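Local coordinates for protein RMD9, mitochondrial (Saccharomyces cerevisiae S288C, PDB 7A9X) that binds a dodecameric RNA motif in the 3'-UTR of mitochondrial mRNAs and takes part in their processing or stability, at residues K56-P61 against L115-R120. Numbering follows the deposited sequence.
Sequences KYSTTP and LHNGLR. With nucleotides of chain B.
N117 and S58 make the polar link between the two helices. The amide N117 ND2 donates to S58 OG at 2.8 Å, with an N-H...O angle of 161°. The hydroxyl lies close to the amide plane. The methyl T59 CG2 packs beside the same amide, 3.8 Å from N117 ND2. With chi1 at 57°, S58 OG sits between its backbone N and carbonyl carbon, and it also hydrogen-bonds back to its own helix, at A54 O and L55 O.

The other end of the N117 amide faces R120. R120 NH2 donates to N117 OD1 at 3.0 Å, nearly in line with the C=O bond. Both ends of the amide are engaged, which sets which way round it lies. R120 NH1 bonds two phosphates of the RNA: OP2 of U5 of chain B at 3.0 Å and OP2 of the next nucleotide, an adenosine of chain B, at 3.2 Å. N7 of this adenosine lies over one guanidinium face and H116 CE1 over the opposite one. An alanine in place of R120 would probably leave both phosphates without this positive partner and N117 OD1 without its donor. The adenine base spans the two helices. Its amino group N6 donates to the backbone S58 O at 3.0 Å, while R120 CD packs 3.7 Å from its N7.

The contact joins helix 52-59 to helix 105-128 in the all-helical region that precedes the first predicted pentatricopeptide repeat. It is part of the RNA-binding surface of this PPR protein.

A second shell holds the H116 ring against the R120 guanidinium. H116 NE2 bonds E180 OE2, and H116 ND1 bonds H173 ND1, both partners on helix 168-180.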
# COMPACT_ATOMS: atom_id res chain seq x y z
N LYS A 56 23.76 -3.49 -8.20
CA LYS A 56 23.80 -2.96 -9.55
C LYS A 56 22.51 -3.26 -10.31
O LYS A 56 22.06 -2.44 -11.12
CB LYS A 56 25.00 -3.51 -10.30
CG LYS A 56 25.28 -2.83 -11.63
CD LYS A 56 26.53 -3.39 -12.29
CE LYS A 56 26.83 -2.67 -13.60
NZ LYS A 56 28.02 -3.25 -14.28
N TYR A 57 21.90 -4.42 -10.04
CA TYR A 57 20.63 -4.74 -10.68
C TYR A 57 19.52 -3.81 -10.20
O TYR A 57 18.69 -3.36 -11.00
CB TYR A 57 20.26 -6.20 -10.39
CG TYR A 57 18.87 -6.61 -10.85
CD1 TYR A 57 18.66 -7.09 -12.13
CD2 TYR A 57 17.79 -6.53 -9.98
CE1 TYR A 57 17.39 -7.47 -12.55
CE2 TYR A 57 16.52 -6.91 -10.39
CZ TYR A 57 16.33 -7.38 -11.67
OH TYR A 57 15.07 -7.76 -12.08
N SER A 58 19.48 -3.51 -8.90
CA SER A 58 18.37 -2.75 -8.34
C SER A 58 18.49 -1.25 -8.58
O SER A 58 17.51 -0.53 -8.37
CB SER A 58 18.26 -3.02 -6.84
OG SER A 58 19.47 -2.70 -6.17
N THR A 59 19.64 -0.77 -9.03
CA THR A 59 19.84 0.64 -9.31
C THR A 59 19.90 0.96 -10.79
O THR A 59 20.04 2.13 -11.16
CB THR A 59 21.13 1.13 -8.63
OG1 THR A 59 22.22 0.29 -9.01
CG2 THR A 59 20.97 1.10 -7.12
N THR A 60 19.79 -0.05 -11.66
CA THR A 60 19.80 0.18 -13.09
C THR A 60 18.48 -0.29 -13.71
O THR A 60 17.96 -1.34 -13.33
CB THR A 60 20.97 -0.56 -13.76
OG1 THR A 60 20.91 -1.96 -13.43
CG2 THR A 60 22.29 0.01 -13.28
N PRO A 61 17.92 0.48 -14.65
CA PRO A 61 16.64 0.14 -15.28
C PRO A 61 16.73 -1.09 -16.17
O PRO A 61 15.75 -1.83 -16.26
CB PRO A 61 16.32 1.39 -16.11
CG PRO A 61 17.65 1.99 -16.40
CD PRO A 61 18.49 1.73 -15.18
N LEU A 115 19.15 -4.71 1.24
CA LEU A 115 17.87 -5.08 1.83
C LEU A 115 16.85 -3.95 1.69
O LEU A 115 15.65 -4.22 1.54
CB LEU A 115 18.06 -5.44 3.31
CG LEU A 115 19.00 -6.61 3.62
CD1 LEU A 115 19.23 -6.74 5.12
CD2 LEU A 115 18.45 -7.91 3.05
N HIS A 116 17.30 -2.70 1.73
CA HIS A 116 16.40 -1.58 1.49
C HIS A 116 15.84 -1.64 0.08
O HIS A 116 14.63 -1.50 -0.13
CB HIS A 116 17.11 -0.25 1.74
CG HIS A 116 16.21 0.94 1.68
ND1 HIS A 116 16.69 2.23 1.66
CD2 HIS A 116 14.86 1.04 1.64
CE1 HIS A 116 15.67 3.07 1.61
NE2 HIS A 116 14.55 2.37 1.60
N ASN A 117 16.70 -1.86 -0.92
CA ASN A 117 16.22 -1.97 -2.29
C ASN A 117 15.33 -3.19 -2.47
O ASN A 117 14.47 -3.20 -3.36
CB ASN A 117 17.40 -2.01 -3.26
CG ASN A 117 17.99 -0.63 -3.51
OD1 ASN A 117 17.57 0.35 -2.90
ND2 ASN A 117 18.97 -0.56 -4.40
N GLY A 118 15.53 -4.23 -1.66
CA GLY A 118 14.62 -5.37 -1.70
C GLY A 118 13.22 -4.99 -1.26
O GLY A 118 12.24 -5.40 -1.89
N LEU A 119 13.11 -4.22 -0.18
CA LEU A 119 11.81 -3.70 0.23
C LEU A 119 11.18 -2.87 -0.89
O LEU A 119 9.99 -3.03 -1.20
CB LEU A 119 11.95 -2.85 1.49
CG LEU A 119 12.45 -3.57 2.75
CD1 LEU A 119 12.81 -2.56 3.83
CD2 LEU A 119 11.39 -4.53 3.25
N ARG A 120 11.97 -1.99 -1.50
CA ARG A 120 11.47 -1.17 -2.60
C ARG A 120 10.98 -2.04 -3.76
O ARG A 120 9.91 -1.79 -4.32
CB ARG A 120 12.57 -0.22 -3.08
CG ARG A 120 12.94 0.84 -2.05
CD ARG A 120 14.27 1.50 -2.38
NE ARG A 120 14.34 2.87 -1.88
CZ ARG A 120 15.43 3.62 -1.90
NH1 ARG A 120 15.39 4.86 -1.43
NH2 ARG A 120 16.57 3.13 -2.37
P A B 6 11.65 7.36 -2.11
OP1 A B 6 10.53 7.87 -1.29
OP2 A B 6 12.78 6.66 -1.45
O5' A B 6 11.09 6.37 -3.22
C5' A B 6 9.99 6.73 -4.05
C4' A B 6 9.29 5.51 -4.59
O4' A B 6 10.16 4.84 -5.55
C3' A B 6 8.94 4.46 -3.53
O3' A B 6 7.75 3.78 -3.89
C2' A B 6 10.13 3.50 -3.62
O2' A B 6 9.88 2.19 -3.15
C1' A B 6 10.43 3.52 -5.11
N9 A B 6 11.84 3.22 -5.40
C8 A B 6 12.92 4.01 -5.09
N7 A B 6 14.06 3.48 -5.45
C5 A B 6 13.70 2.27 -6.01
C6 A B 6 14.46 1.24 -6.58
N6 A B 6 15.79 1.28 -6.67
N1 A B 6 13.80 0.16 -7.06
C2 A B 6 12.47 0.13 -6.96
N3 A B 6 11.64 1.03 -6.45
C4 A B 6 12.33 2.09 -5.99
P U B 5 16.94 8.32 -0.86
OP1 U B 5 16.22 8.81 0.35
OP2 U B 5 17.52 6.96 -0.87
O5' U B 5 15.91 8.43 -2.07
C5' U B 5 15.26 9.65 -2.37
C4' U B 5 14.44 9.54 -3.62
O4' U B 5 15.32 9.33 -4.76
C3' U B 5 13.49 8.36 -3.67
O3' U B 5 12.29 8.57 -2.96
C2' U B 5 13.30 8.15 -5.16
O2' U B 5 12.39 9.10 -5.70
C1' U B 5 14.70 8.46 -5.69
N1 U B 5 15.51 7.23 -5.82
C2 U B 5 15.31 6.49 -6.96
O2 U B 5 14.52 6.82 -7.83
N3 U B 5 16.07 5.34 -7.05
C4 U B 5 16.98 4.88 -6.12
O4 U B 5 17.58 3.83 -6.34
C5 U B 5 17.13 5.71 -4.96
C6 U B 5 16.40 6.83 -4.85